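PDB 6K0P: alpha-1,3-glucanase from Paenibacillus glycanilyticus, which probably hydrolyses the alpha-1,3-glucosidic bonds of alpha-1,3-glucan, as a family 87 glycoside hydrolase. Local coordinates for residues A[416-421]-A[469-474]; A[389-394]-A[425-430]; A[465-470]-A[502-507]; A[494-499]-A[534-539]; A[357-362]-A[371-376]. The protein carries 1 engineered substitution. One frame throughout, in Å; residues are numbered along the deposited sequence.

Contact 1: A[416-421]-A[469-474]; sequences SSYSFG and GGDRAI. With GLC (alpha-D-glucopyranose), chain C.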
# COMPACT_ATOMS: atom_id res chain seq x y z
N SER A 416 -2.16 14.79 -9.14
CA SER A 416 -1.59 15.01 -10.47
C SER A 416 -2.66 15.20 -11.53
O SER A 416 -3.62 14.42 -11.60
CB SER A 416 -0.72 13.81 -10.87
OG SER A 416 -0.34 13.91 -12.24
N SER A 417 -2.47 16.20 -12.38
CA SER A 417 -3.33 16.39 -13.54
C SER A 417 -2.66 15.97 -14.84
O SER A 417 -3.05 16.43 -15.92
CB SER A 417 -3.88 17.82 -13.60
OG SER A 417 -2.88 18.76 -13.99
N TYR A 418 -1.67 15.08 -14.78
CA TYR A 418 -1.06 14.55 -16.00
C TYR A 418 -1.95 13.47 -16.60
O TYR A 418 -2.50 12.62 -15.89
CB TYR A 418 0.34 14.01 -15.71
CG TYR A 418 1.04 13.55 -16.97
CD1 TYR A 418 1.21 14.41 -18.04
CD2 TYR A 418 1.50 12.25 -17.09
CE1 TYR A 418 1.83 13.98 -19.21
CE2 TYR A 418 2.13 11.82 -18.24
CZ TYR A 418 2.29 12.69 -19.29
OH TYR A 418 2.91 12.25 -20.44
N SER A 419 -2.11 13.50 -17.93
CA SER A 419 -3.04 12.60 -18.61
C SER A 419 -2.48 11.21 -18.85
O SER A 419 -3.27 10.28 -19.06
CB SER A 419 -3.46 13.21 -19.95
OG SER A 419 -2.41 13.13 -20.91
N PHE A 420 -1.16 11.04 -18.83
CA PHE A 420 -0.51 9.78 -19.20
C PHE A 420 -0.90 9.30 -20.60
O PHE A 420 -0.80 8.11 -20.91
CB PHE A 420 -0.72 8.68 -18.15
CG PHE A 420 -0.15 9.02 -16.80
CD1 PHE A 420 -0.87 9.79 -15.90
CD2 PHE A 420 1.10 8.56 -16.43
CE1 PHE A 420 -0.34 10.10 -14.66
CE2 PHE A 420 1.64 8.87 -15.19
CZ PHE A 420 0.91 9.64 -14.30
N GLY A 421 -1.35 10.22 -21.45
CA GLY A 421 -1.79 9.87 -22.79
C GLY A 421 -3.22 9.40 -22.90
O GLY A 421 -3.68 9.14 -24.02
N GLY A 469 0.76 19.94 -11.67
CA GLY A 469 -0.06 20.34 -12.79
C GLY A 469 0.55 19.77 -14.05
O GLY A 469 1.69 20.09 -14.37
N GLY A 470 -0.18 18.89 -14.73
CA GLY A 470 0.34 18.24 -15.92
C GLY A 470 -0.16 18.91 -17.18
O GLY A 470 0.03 20.12 -17.37
N ASP A 471 -0.82 18.14 -18.04
CA ASP A 471 -1.36 18.68 -19.29
C ASP A 471 -2.85 18.97 -19.22
O ASP A 471 -3.42 19.44 -20.20
CB ASP A 471 -1.04 17.74 -20.46
CG ASP A 471 -1.46 16.30 -20.21
OD1 ASP A 471 -1.82 15.94 -19.06
OD2 ASP A 471 -1.40 15.50 -21.17
N ARG A 472 -3.48 18.73 -18.07
CA ARG A 472 -4.90 18.96 -17.90
C ARG A 472 -5.14 19.85 -16.68
O ARG A 472 -4.22 20.14 -15.90
CB ARG A 472 -5.66 17.63 -17.75
CG ARG A 472 -5.49 16.67 -18.93
CD ARG A 472 -6.10 17.22 -20.22
NE ARG A 472 -5.96 16.27 -21.31
CZ ARG A 472 -5.01 16.35 -22.25
NH1 ARG A 472 -4.13 17.35 -22.22
NH2 ARG A 472 -4.95 15.44 -23.21
N ALA A 473 -6.39 20.28 -16.52
CA ALA A 473 -6.74 21.25 -15.49
C ALA A 473 -6.34 20.76 -14.10
O ALA A 473 -6.56 19.60 -13.74
CB ALA A 473 -8.25 21.51 -15.51
N ILE A 474 -5.75 21.66 -13.32
CA ILE A 474 -5.34 21.40 -11.95
C ILE A 474 -6.01 22.45 -11.07
O ILE A 474 -5.63 23.64 -11.09
CB ILE A 474 -3.81 21.38 -11.80
CG1 ILE A 474 -3.39 21.42 -10.33
CG2 ILE A 474 -3.14 22.51 -12.60
CD1 ILE A 474 -3.63 20.12 -9.59
C1 GLC C . 5.65 10.87 -17.63
C2 GLC C . 5.06 9.47 -17.52
C3 GLC C . 5.85 8.50 -18.39
C4 GLC C . 5.96 9.04 -19.81
C5 GLC C . 6.47 10.48 -19.83
C6 GLC C . 6.41 11.06 -21.24
O2 GLC C . 5.07 9.04 -16.18
O3 GLC C . 5.20 7.25 -18.40
O4 GLC C . 6.84 8.22 -20.56
O5 GLC C . 5.69 11.30 -18.98
O6 GLC C . 6.84 12.40 -21.21
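Ser417 and Ser419 meet Gly470, Asp471 and Arg472 where two loops leave neighbouring strands of the beta-helix. Ser417 OG works both ways. Ser417 OG donates to Arg472 O at 2.7 Å, from above the carbonyl plane, and accepts from Gly470 N at 2.8 Å with an N-H...O angle of 163°. The carbonyl oxygen of Ser417 takes a longer bond from Arg472 N, 3.2 Å. The carboxylate of Asp471 grips Ser419 with both oxygens, each through its syn lone pair. Asp471 OD1 receives Ser419 N at 2.7 Å and Asp471 OD2 receives Ser419 OG at 2.6 Å. Asp471 CG sits between its own backbone N and carbonyl carbon (chi1 52°). Ser419 OG also accepts Gly421 N, closing an ST turn. Ser416 OG does the same for Tyr418 N. Arg472 NH1 donates to Asp471 O, while the link of Arg472 NH1 to Asp471 OD2 at 3.5 Å is one of charge alone. The edge of the Tyr418 ring meets Gly470 CA. Tyr418 OH lies 3.3 Å from GLC O5, and Tyr418 and Phe420 belong to the glycan pocket. With two short bonds and an arginine beside it, Asp471 is probably ionised. Its two bonds hold Ser419, which lies between Tyr418 and Phe420, consistent with keeping the two pocket rings in place.

Contact 2: A[389-394]-A[425-430]; sequences FAVYGG and LGFGDQ. With ACY (acetic acid), chain L.
Phe427 lies flat over Gly393 at the end of strand 389-392, where one coil of the right-handed parallel beta-helix leaves its sheet and meets the loop of the next. Phe427 CG is anti to the carbonyl carbon and beside the backbone N (chi1 -71°). Starting from the backbone, Phe427 CB passes Gly394 O at 3.8 Å. CG then comes over Gly393 CA. On one side of the ring CD1 covers Gly393 C, and Phe427 CE1 reaches Gly393 O at 3.4 Å. Phe427 CE1 also touches Val391 CG2 at 4.2 Å, with the two side chains about at a right angle. On the other side CD2 stays near Gly393 CA, and CE2 lies nearer Gly393 N. At the tip, Phe427 CZ is 3.4 Å from Gly393 N. The result is a CH-pi contact: Gly393 CA stands 3.5 Å from the centroid of the Phe427 ring, 7° off its normal. Gly393 has a positive phi, which suits a glycine, and a CB there would run into Gly426 O. Two backbone bonds hold the pair. Gly394 N donates to Gly426 O at 3.0 Å, and Gly428 N donates to Gly394 O at 2.9 Å, making a single bridge between Gly394 and Phe427. Beyond the bridge, Asp429 N donates to OXT of an acetate, probably from the crystallisation liquor, at 2.7 Å.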
# COMPACT_ATOMS: atom_id res chain seq x y z
N PHE A 389 -0.80 7.05 -1.66
CA PHE A 389 -2.12 7.48 -2.12
C PHE A 389 -1.92 8.34 -3.35
O PHE A 389 -1.03 9.19 -3.38
CB PHE A 389 -2.83 8.29 -1.02
CG PHE A 389 -2.93 7.57 0.29
CD1 PHE A 389 -3.95 6.64 0.50
CD2 PHE A 389 -2.00 7.79 1.30
CE1 PHE A 389 -4.02 5.95 1.69
CE2 PHE A 389 -2.08 7.11 2.50
CZ PHE A 389 -3.10 6.19 2.69
N ALA A 390 -2.74 8.11 -4.38
CA ALA A 390 -2.57 8.86 -5.62
C ALA A 390 -3.92 9.20 -6.22
O ALA A 390 -4.78 8.32 -6.37
CB ALA A 390 -1.73 8.08 -6.64
N VAL A 391 -4.10 10.47 -6.58
CA VAL A 391 -5.33 10.92 -7.21
C VAL A 391 -4.96 11.65 -8.50
O VAL A 391 -4.20 12.62 -8.47
CB VAL A 391 -6.20 11.77 -6.27
CG1 VAL A 391 -5.46 12.98 -5.74
CG2 VAL A 391 -7.51 12.16 -6.94
N TYR A 392 -5.48 11.15 -9.61
CA TYR A 392 -5.19 11.68 -10.94
C TYR A 392 -6.49 12.25 -11.48
O TYR A 392 -7.33 11.52 -12.01
CB TYR A 392 -4.64 10.57 -11.83
CG TYR A 392 -3.41 9.86 -11.28
CD1 TYR A 392 -2.14 10.38 -11.48
CD2 TYR A 392 -3.53 8.67 -10.57
CE1 TYR A 392 -1.01 9.73 -10.99
CE2 TYR A 392 -2.42 8.01 -10.08
CZ TYR A 392 -1.17 8.54 -10.28
OH TYR A 392 -0.06 7.89 -9.78
N GLY A 393 -6.67 13.57 -11.33
CA GLY A 393 -7.90 14.23 -11.76
C GLY A 393 -9.09 13.80 -10.92
O GLY A 393 -8.97 13.19 -9.85
N GLY A 394 -10.27 14.14 -11.42
CA GLY A 394 -11.52 13.80 -10.77
C GLY A 394 -12.18 15.03 -10.17
O GLY A 394 -11.64 16.13 -10.20
N LEU A 425 -10.07 14.96 -18.53
CA LEU A 425 -10.22 16.39 -18.36
C LEU A 425 -9.45 16.93 -17.16
O LEU A 425 -9.51 18.13 -16.89
CB LEU A 425 -11.70 16.74 -18.21
CG LEU A 425 -12.62 16.09 -19.25
CD1 LEU A 425 -14.07 16.13 -18.81
CD2 LEU A 425 -12.44 16.78 -20.59
N GLY A 426 -8.73 16.08 -16.43
CA GLY A 426 -8.04 16.55 -15.24
C GLY A 426 -8.99 16.66 -14.06
O GLY A 426 -9.92 15.87 -13.90
N PHE A 427 -8.74 17.66 -13.21
CA PHE A 427 -9.60 17.90 -12.06
C PHE A 427 -10.81 18.73 -12.48
O PHE A 427 -10.74 19.55 -13.39
CB PHE A 427 -8.84 18.60 -10.93
CG PHE A 427 -7.84 17.70 -10.26
CD1 PHE A 427 -8.25 16.82 -9.28
CD2 PHE A 427 -6.51 17.68 -10.66
CE1 PHE A 427 -7.34 15.96 -8.66
CE2 PHE A 427 -5.59 16.83 -10.06
CZ PHE A 427 -6.01 15.96 -9.06
N GLY A 428 -11.93 18.49 -11.80
CA GLY A 428 -13.18 19.14 -12.11
C GLY A 428 -13.48 20.33 -11.21
O GLY A 428 -12.58 20.93 -10.61
N ASP A 429 -14.76 20.65 -11.10
CA ASP A 429 -15.19 21.90 -10.46
C ASP A 429 -15.54 21.75 -8.98
O ASP A 429 -15.87 22.75 -8.34
CB ASP A 429 -16.38 22.50 -11.22
CG ASP A 429 -15.95 23.14 -12.52
OD1 ASP A 429 -14.74 23.17 -12.81
OD2 ASP A 429 -16.84 23.61 -13.26
N GLN A 430 -15.47 20.54 -8.43
CA GLN A 430 -15.70 20.33 -7.01
C GLN A 430 -14.44 19.77 -6.37
O GLN A 430 -13.67 19.06 -7.03
CB GLN A 430 -16.92 19.41 -6.77
CG GLN A 430 -18.21 20.00 -7.32
CD GLN A 430 -19.46 19.20 -6.98
OE1 GLN A 430 -19.39 18.11 -6.42
NE2 GLN A 430 -20.62 19.74 -7.32
C ACY L . -17.78 18.79 -11.98
O ACY L . -17.93 18.23 -10.83
OXT ACY L . -16.77 19.36 -12.38
CH3 ACY L . -19.05 18.70 -12.86

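Contact 3: A[465-470]-A[502-507]; sequences IWIYGG and MVMQNI. With GLC (alpha-D-glucopyranose), chain B.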
# COMPACT_ATOMS: atom_id res chain seq x y z
N ILE A 465 4.03 15.26 -0.25
CA ILE A 465 2.88 15.51 -1.11
C ILE A 465 3.38 16.24 -2.34
O ILE A 465 4.06 17.27 -2.22
CB ILE A 465 1.77 16.32 -0.41
CG1 ILE A 465 1.34 15.63 0.89
CG2 ILE A 465 0.57 16.52 -1.36
CD1 ILE A 465 0.20 16.34 1.63
N TRP A 466 3.06 15.70 -3.51
CA TRP A 466 3.42 16.28 -4.79
C TRP A 466 2.15 16.78 -5.45
O TRP A 466 1.23 16.00 -5.71
CB TRP A 466 4.09 15.22 -5.66
CG TRP A 466 4.61 15.65 -7.00
CD1 TRP A 466 5.12 16.88 -7.35
CD2 TRP A 466 4.71 14.83 -8.17
NE1 TRP A 466 5.51 16.87 -8.67
CE2 TRP A 466 5.28 15.62 -9.19
CE3 TRP A 466 4.37 13.51 -8.44
CZ2 TRP A 466 5.51 15.12 -10.47
CZ3 TRP A 466 4.60 13.00 -9.71
CH2 TRP A 466 5.16 13.81 -10.71
N ILE A 467 2.09 18.09 -5.69
CA ILE A 467 0.99 18.73 -6.40
C ILE A 467 1.52 19.06 -7.78
O ILE A 467 2.32 20.00 -7.94
CB ILE A 467 0.50 19.99 -5.68
CG1 ILE A 467 0.14 19.69 -4.21
CG2 ILE A 467 -0.71 20.56 -6.42
CD1 ILE A 467 1.30 19.89 -3.21
N TYR A 468 1.11 18.28 -8.79
CA TYR A 468 1.70 18.33 -10.12
C TYR A 468 0.63 18.73 -11.12
O TYR A 468 -0.29 17.95 -11.40
CB TYR A 468 2.27 16.96 -10.50
CG TYR A 468 2.96 16.88 -11.85
CD1 TYR A 468 3.88 17.84 -12.25
CD2 TYR A 468 2.71 15.82 -12.71
CE1 TYR A 468 4.54 17.75 -13.48
CE2 TYR A 468 3.36 15.71 -13.94
CZ TYR A 468 4.27 16.69 -14.31
OH TYR A 468 4.92 16.60 -15.53
N GLY A 469 0.76 19.94 -11.67
CA GLY A 469 -0.06 20.34 -12.79
C GLY A 469 0.55 19.77 -14.05
O GLY A 469 1.69 20.09 -14.37
N GLY A 470 -0.18 18.89 -14.73
CA GLY A 470 0.34 18.24 -15.92
C GLY A 470 -0.16 18.91 -17.18
O GLY A 470 0.03 20.12 -17.37
N MET A 502 -0.35 24.87 -17.00
CA MET A 502 -1.72 24.97 -16.51
C MET A 502 -1.76 25.78 -15.21
O MET A 502 -0.99 25.53 -14.28
CB MET A 502 -2.30 23.58 -16.29
CG MET A 502 -2.23 22.68 -17.53
SD MET A 502 -3.12 23.33 -18.97
CE MET A 502 -4.81 23.05 -18.47
N VAL A 503 -2.65 26.76 -15.16
CA VAL A 503 -2.73 27.65 -14.00
C VAL A 503 -3.45 26.93 -12.87
O VAL A 503 -4.65 26.65 -12.96
CB VAL A 503 -3.41 28.98 -14.35
CG1 VAL A 503 -3.61 29.82 -13.11
CG2 VAL A 503 -2.58 29.74 -15.38
N MET A 504 -2.72 26.63 -11.79
CA MET A 504 -3.34 26.02 -10.61
C MET A 504 -4.28 27.01 -9.94
O MET A 504 -3.87 28.13 -9.61
CB MET A 504 -2.25 25.64 -9.60
CG MET A 504 -1.21 24.67 -10.09
SD MET A 504 -0.26 24.06 -8.69
CE MET A 504 0.96 23.07 -9.57
N GLN A 505 -5.53 26.60 -9.70
CA GLN A 505 -6.51 27.47 -9.05
C GLN A 505 -7.16 26.74 -7.88
O GLN A 505 -7.34 25.51 -7.92
CB GLN A 505 -7.58 27.94 -10.05
CG GLN A 505 -6.98 28.82 -11.14
CD GLN A 505 -8.03 29.46 -12.03
OE1 GLN A 505 -9.01 28.83 -12.40
NE2 GLN A 505 -7.83 30.73 -12.37
N ASN A 506 -7.52 27.50 -6.85
CA ASN A 506 -8.15 26.95 -5.64
C ASN A 506 -7.36 25.78 -5.07
O ASN A 506 -7.90 24.69 -4.85
CB ASN A 506 -9.61 26.56 -5.89
CG ASN A 506 -10.49 27.74 -6.20
OD1 ASN A 506 -10.13 28.89 -5.93
ND2 ASN A 506 -11.67 27.47 -6.75
N ILE A 507 -6.08 26.00 -4.85
CA ILE A 507 -5.20 25.05 -4.17
C ILE A 507 -4.96 25.61 -2.77
O ILE A 507 -4.32 26.65 -2.63
CB ILE A 507 -3.87 24.87 -4.90
CG1 ILE A 507 -4.07 24.72 -6.42
CG2 ILE A 507 -3.06 23.72 -4.29
CD1 ILE A 507 -4.84 23.47 -6.82
C1 GLC B . 9.75 13.08 -16.50
C2 GLC B . 8.91 11.93 -16.95
C3 GLC B . 7.43 12.18 -16.82
C4 GLC B . 7.16 12.66 -15.42
C5 GLC B . 7.95 13.94 -15.23
C6 GLC B . 7.74 14.47 -13.84
O1 GLC B . 9.67 13.99 -17.42
O2 GLC B . 9.24 11.56 -18.28
O3 GLC B . 6.85 10.90 -16.82
O4 GLC B . 5.77 12.92 -15.22
O5 GLC B . 9.31 13.67 -15.34
O6 GLC B . 8.56 15.56 -13.52
O HOH W 1 1.22 22.47 -16.47
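Met504 reaches across to Ile467 and Gly469 with an extended side chain. Its CG is anti to the carbonyl carbon, and SD and then CE continue in an extended line (chi2 -167°, chi3 -175°). Met504 CE ends 3.7 Å from Ile467 O and 3.8 Å from Gly469 N. Met504 SD rests against Ile467 CG2 at 4.2 Å, the two side chains crossing at about a right angle. Ile467 CG2 is anti to its backbone N, and Ile507 CG2 approaches it more loosely, at 4.5 Å. Met502 takes the other shape. It folds at chi2 (-60°) and again at its last torsion, and Met502 touches with CG alone, 3.4 Å from Gly470 O. A water bridges Met502 N (2.9 Å) and Gly470 O (2.8 Å). Trp466 and Tyr468 point to the other side of the strand, where Tyr468 lines the glycan pocket. In the parallel beta-helix, strand 465-469 lies between strands 409-416 and 490-496, while Ile507 packs on Ile477 of strand 475-485.

Contact 4: A[494-499]-A[534-539]; sequences FQSMSP and PAYGGA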
# COMPACT_ATOMS: atom_id res chain seq x y z
N PHE A 494 5.33 21.60 -5.20
CA PHE A 494 4.44 22.08 -6.25
C PHE A 494 5.21 22.19 -7.55
O PHE A 494 6.34 22.68 -7.57
CB PHE A 494 3.91 23.48 -5.90
CG PHE A 494 3.04 23.52 -4.67
CD1 PHE A 494 3.60 23.59 -3.40
CD2 PHE A 494 1.65 23.51 -4.78
CE1 PHE A 494 2.80 23.64 -2.26
CE2 PHE A 494 0.85 23.56 -3.65
CZ PHE A 494 1.42 23.63 -2.39
N GLN A 495 4.60 21.75 -8.66
CA GLN A 495 5.30 21.71 -9.93
C GLN A 495 4.31 21.82 -11.09
O GLN A 495 3.23 21.24 -11.03
CB GLN A 495 6.07 20.39 -10.06
CG GLN A 495 6.84 20.19 -11.38
CD GLN A 495 7.50 18.81 -11.46
OE1 GLN A 495 7.57 18.08 -10.47
NE2 GLN A 495 7.98 18.45 -12.65
N SER A 496 4.69 22.58 -12.13
CA SER A 496 3.92 22.69 -13.36
C SER A 496 4.72 22.12 -14.52
O SER A 496 5.88 22.48 -14.72
CB SER A 496 3.59 24.16 -13.69
OG SER A 496 2.65 24.68 -12.78
N MET A 497 4.08 21.24 -15.30
CA MET A 497 4.67 20.74 -16.53
C MET A 497 4.72 21.86 -17.57
O MET A 497 3.71 22.53 -17.82
CB MET A 497 3.81 19.59 -17.05
CG MET A 497 4.17 19.09 -18.44
SD MET A 497 3.10 17.70 -18.86
CE MET A 497 3.49 17.44 -20.59
N SER A 498 5.92 22.05 -18.19
CA SER A 498 6.13 22.92 -19.34
C SER A 498 5.99 22.10 -20.62
O SER A 498 6.36 20.92 -20.64
CB SER A 498 7.54 23.51 -19.30
OG SER A 498 7.73 24.34 -18.18
N PRO A 499 5.49 22.70 -21.71
CA PRO A 499 5.09 24.10 -21.83
C PRO A 499 3.61 24.34 -21.51
O PRO A 499 3.14 25.47 -21.65
CB PRO A 499 5.33 24.39 -23.31
CG PRO A 499 4.97 23.10 -23.97
CD PRO A 499 5.38 22.00 -23.00
N PRO A 534 9.05 26.83 -14.04
CA PRO A 534 8.44 26.94 -12.71
C PRO A 534 6.92 26.83 -12.74
O PRO A 534 6.29 26.69 -13.79
CB PRO A 534 8.88 28.34 -12.26
CG PRO A 534 9.03 29.11 -13.55
CD PRO A 534 9.51 28.13 -14.57
N ALA A 535 6.32 26.91 -11.55
CA ALA A 535 4.91 26.60 -11.38
C ALA A 535 4.04 27.81 -11.71
O ALA A 535 4.46 28.96 -11.57
CB ALA A 535 4.63 26.16 -9.94
N TYR A 536 2.81 27.52 -12.14
CA TYR A 536 1.86 28.54 -12.58
C TYR A 536 0.61 28.50 -11.72
O TYR A 536 0.02 27.43 -11.51
CB TYR A 536 1.46 28.32 -14.05
CG TYR A 536 2.47 28.90 -15.01
CD1 TYR A 536 3.74 28.34 -15.14
CD2 TYR A 536 2.16 30.01 -15.77
CE1 TYR A 536 4.68 28.88 -16.01
CE2 TYR A 536 3.09 30.57 -16.64
CZ TYR A 536 4.34 30.00 -16.75
OH TYR A 536 5.25 30.55 -17.63
N GLY A 537 0.19 29.67 -11.24
CA GLY A 537 -1.03 29.81 -10.47
C GLY A 537 -0.71 30.24 -9.05
O GLY A 537 -0.14 31.31 -8.84
N GLY A 538 -1.07 29.43 -8.07
CA GLY A 538 -0.71 29.75 -6.71
C GLY A 538 -1.33 28.77 -5.74
O GLY A 538 -2.04 27.84 -6.14
N ALA A 539 -1.05 28.99 -4.46
CA ALA A 539 -1.63 28.18 -3.40
C ALA A 539 -1.71 29.02 -2.14
O ALA A 539 -0.87 29.89 -1.91
CB ALA A 539 -0.81 26.91 -3.13
O HOH W 2 6.47 25.60 -16.16
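The direction from CA 494 to CA 496 makes 128° with that from CA 534 to CA 539, and the segments come closest at Ser496 and Ala535, whose CA atoms are 4.5 Å apart. Ser496 carries the contact. Its OG is anti to the carbonyl carbon and beside the backbone N (chi1 -70°). There Ser496 OG accepts from Tyr536 N at 2.9 Å, with an N-H...O angle of 154°. Ser496 OG also lies 3.3 Å from Ala535 CA. Ser496 CB packs against Pro534 O at 3.7 Å. Ser496 thus sits against the 534-536 backbone of the other segment. The contact joins two different faces of the parallel beta-helix, near the C-terminal end of the chain. Phe494 points into its interior. Phe494 CE2 meets Ala539 CB at 3.8 Å, while Ile467, Ile522 and Leu524 also touch the Phe494 side chain. Gln495 points the opposite way, to the glycan: its OE1 accepts from Trp466 NE1, and its NE2 bonds to O6 of a glucose unit. Farther along, a water joins the loops, 2.7 Å from Ser498 OG and 2.6 Å from Pro534 O. Ser498 is tied to the loop before Pro534 as well, through Gly533 N at its OG and Gln532 OE1 at its N. A cis peptide bond follows, leading into Pro499.

Contact 5: A[357-362]-A[371-376]; sequences FALFSA and VGNKYT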
# COMPACT_ATOMS: atom_id res chain seq x y z
N PHE A 357 -3.29 2.95 -2.91
CA PHE A 357 -4.70 3.29 -3.14
C PHE A 357 -4.70 4.43 -4.14
O PHE A 357 -4.08 5.47 -3.89
CB PHE A 357 -5.37 3.73 -1.84
CG PHE A 357 -5.42 2.65 -0.79
CD1 PHE A 357 -6.39 1.66 -0.85
CD2 PHE A 357 -4.51 2.64 0.24
CE1 PHE A 357 -6.44 0.66 0.12
CE2 PHE A 357 -4.55 1.64 1.21
CZ PHE A 357 -5.52 0.66 1.15
N ALA A 358 -5.40 4.25 -5.25
CA ALA A 358 -5.34 5.22 -6.34
C ALA A 358 -6.72 5.45 -6.93
O ALA A 358 -7.61 4.58 -6.87
CB ALA A 358 -4.38 4.76 -7.45
N LEU A 359 -6.89 6.63 -7.51
CA LEU A 359 -8.09 7.02 -8.24
C LEU A 359 -7.63 7.69 -9.51
O LEU A 359 -6.91 8.70 -9.46
CB LEU A 359 -8.93 7.98 -7.39
CG LEU A 359 -10.32 8.34 -7.92
CD1 LEU A 359 -11.23 7.12 -8.05
CD2 LEU A 359 -10.96 9.36 -6.99
N PHE A 360 -7.97 7.11 -10.66
CA PHE A 360 -7.56 7.68 -11.95
C PHE A 360 -8.81 8.09 -12.71
O PHE A 360 -9.55 7.23 -13.20
CB PHE A 360 -6.71 6.73 -12.78
CG PHE A 360 -6.06 7.41 -13.97
CD1 PHE A 360 -6.78 7.65 -15.13
CD2 PHE A 360 -4.74 7.84 -13.90
CE1 PHE A 360 -6.18 8.30 -16.21
CE2 PHE A 360 -4.15 8.49 -14.98
CZ PHE A 360 -4.86 8.71 -16.13
N SER A 361 -9.02 9.39 -12.84
CA SER A 361 -10.21 9.91 -13.49
C SER A 361 -9.96 10.07 -14.98
O SER A 361 -8.95 10.66 -15.40
CB SER A 361 -10.59 11.24 -12.87
OG SER A 361 -11.83 11.72 -13.36
N ALA A 362 -10.88 9.54 -15.79
CA ALA A 362 -10.79 9.65 -17.24
C ALA A 362 -12.20 9.49 -17.79
O ALA A 362 -13.09 8.97 -17.12
CB ALA A 362 -9.85 8.60 -17.83
N VAL A 371 -16.27 10.61 -9.66
CA VAL A 371 -16.85 11.54 -8.69
C VAL A 371 -17.40 10.81 -7.47
O VAL A 371 -17.80 9.65 -7.55
CB VAL A 371 -17.96 12.45 -9.30
CG1 VAL A 371 -17.46 13.19 -10.54
CG2 VAL A 371 -19.23 11.64 -9.61
N GLY A 372 -17.43 11.52 -6.35
CA GLY A 372 -18.18 11.05 -5.20
C GLY A 372 -17.57 9.89 -4.46
O GLY A 372 -18.25 9.28 -3.63
N ASN A 373 -16.31 9.58 -4.72
CA ASN A 373 -15.64 8.48 -4.02
C ASN A 373 -15.17 8.93 -2.65
O ASN A 373 -14.87 10.11 -2.42
CB ASN A 373 -14.45 8.00 -4.84
CG ASN A 373 -14.87 7.41 -6.17
OD1 ASN A 373 -15.39 6.29 -6.23
ND2 ASN A 373 -14.66 8.15 -7.26
N LYS A 374 -15.13 7.98 -1.72
CA LYS A 374 -14.70 8.24 -0.35
C LYS A 374 -13.65 7.19 -0.01
O LYS A 374 -13.97 6.00 0.11
CB LYS A 374 -15.88 8.19 0.62
CG LYS A 374 -16.89 9.33 0.38
CD LYS A 374 -18.06 9.24 1.34
CE LYS A 374 -19.07 10.35 1.07
NZ LYS A 374 -18.48 11.71 1.21
N TYR A 375 -12.40 7.64 0.12
CA TYR A 375 -11.26 6.81 0.50
C TYR A 375 -10.96 7.22 1.94
O TYR A 375 -10.37 8.28 2.18
CB TYR A 375 -10.08 7.12 -0.42
CG TYR A 375 -10.09 6.50 -1.81
CD1 TYR A 375 -11.18 6.65 -2.68
CD2 TYR A 375 -8.99 5.80 -2.28
CE1 TYR A 375 -11.16 6.10 -3.95
CE2 TYR A 375 -8.96 5.26 -3.56
CZ TYR A 375 -10.05 5.40 -4.39
OH TYR A 375 -10.03 4.85 -5.65
N THR A 376 -11.39 6.41 2.90
CA THR A 376 -11.41 6.82 4.30
C THR A 376 -10.75 5.77 5.18
O THR A 376 -10.86 4.57 4.93
CB THR A 376 -12.84 7.06 4.80
OG1 THR A 376 -13.63 5.87 4.60
CG2 THR A 376 -13.49 8.22 4.04
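Inside the right-handed parallel beta-helix, strand 357-360 faces the start of strand 374-383 across the interior. The segment axes are 9.6 Å apart at closest approach and run nearly opposite ways, 165° between their directions. Tyr375 spans the gap. Tyr375 OH donates to Ala358 O at 2.7 Å, from above the carbonyl plane. The edge of the Tyr375 ring meets Phe357 CB through CD2, at 4.2 Å. Leu359 flanks the phenol: Leu359 CB is 4.1 Å from Tyr375 CZ, and Leu359 CD1 is 3.5 Å from Tyr375 OH. Met335, Ile344 and Phe399 also pack on Tyr375. Asn373 lies beside Leu359, crossing it obliquely. Its amide is held by Asn342 ND2 at OD1 and by Ser339 O at ND2, an arrangement consistent with an asparagine ladder. Leu359 CD1 lies 3.7 Å from Asn373 ND2.

From the N terminus, contact 5 comes first and closes a short loop between strands 357-360 and 374-383. Contact 2 follows in series; its strand 389-392 pairs with strand 357-360, and Tyr392 probably hydrogen-bonds to the backbones of Leu359 and Ser361. Contact 1 starts at 416-421, before contact 2 has closed at 425-430, so these two cross; Phe427 N probably bonds to Ala473 O between them. The first segment of contact 3, 465-470, overlaps the second of contact 1 at Gly469 and Gly470. Contact 3 crosses contact 4, which starts at 494-499 before 502-507 is reached. Together they tie successive coils and opposing faces of the beta-helix; contacts 1, 3 and 4 hold glycan-pocket residues.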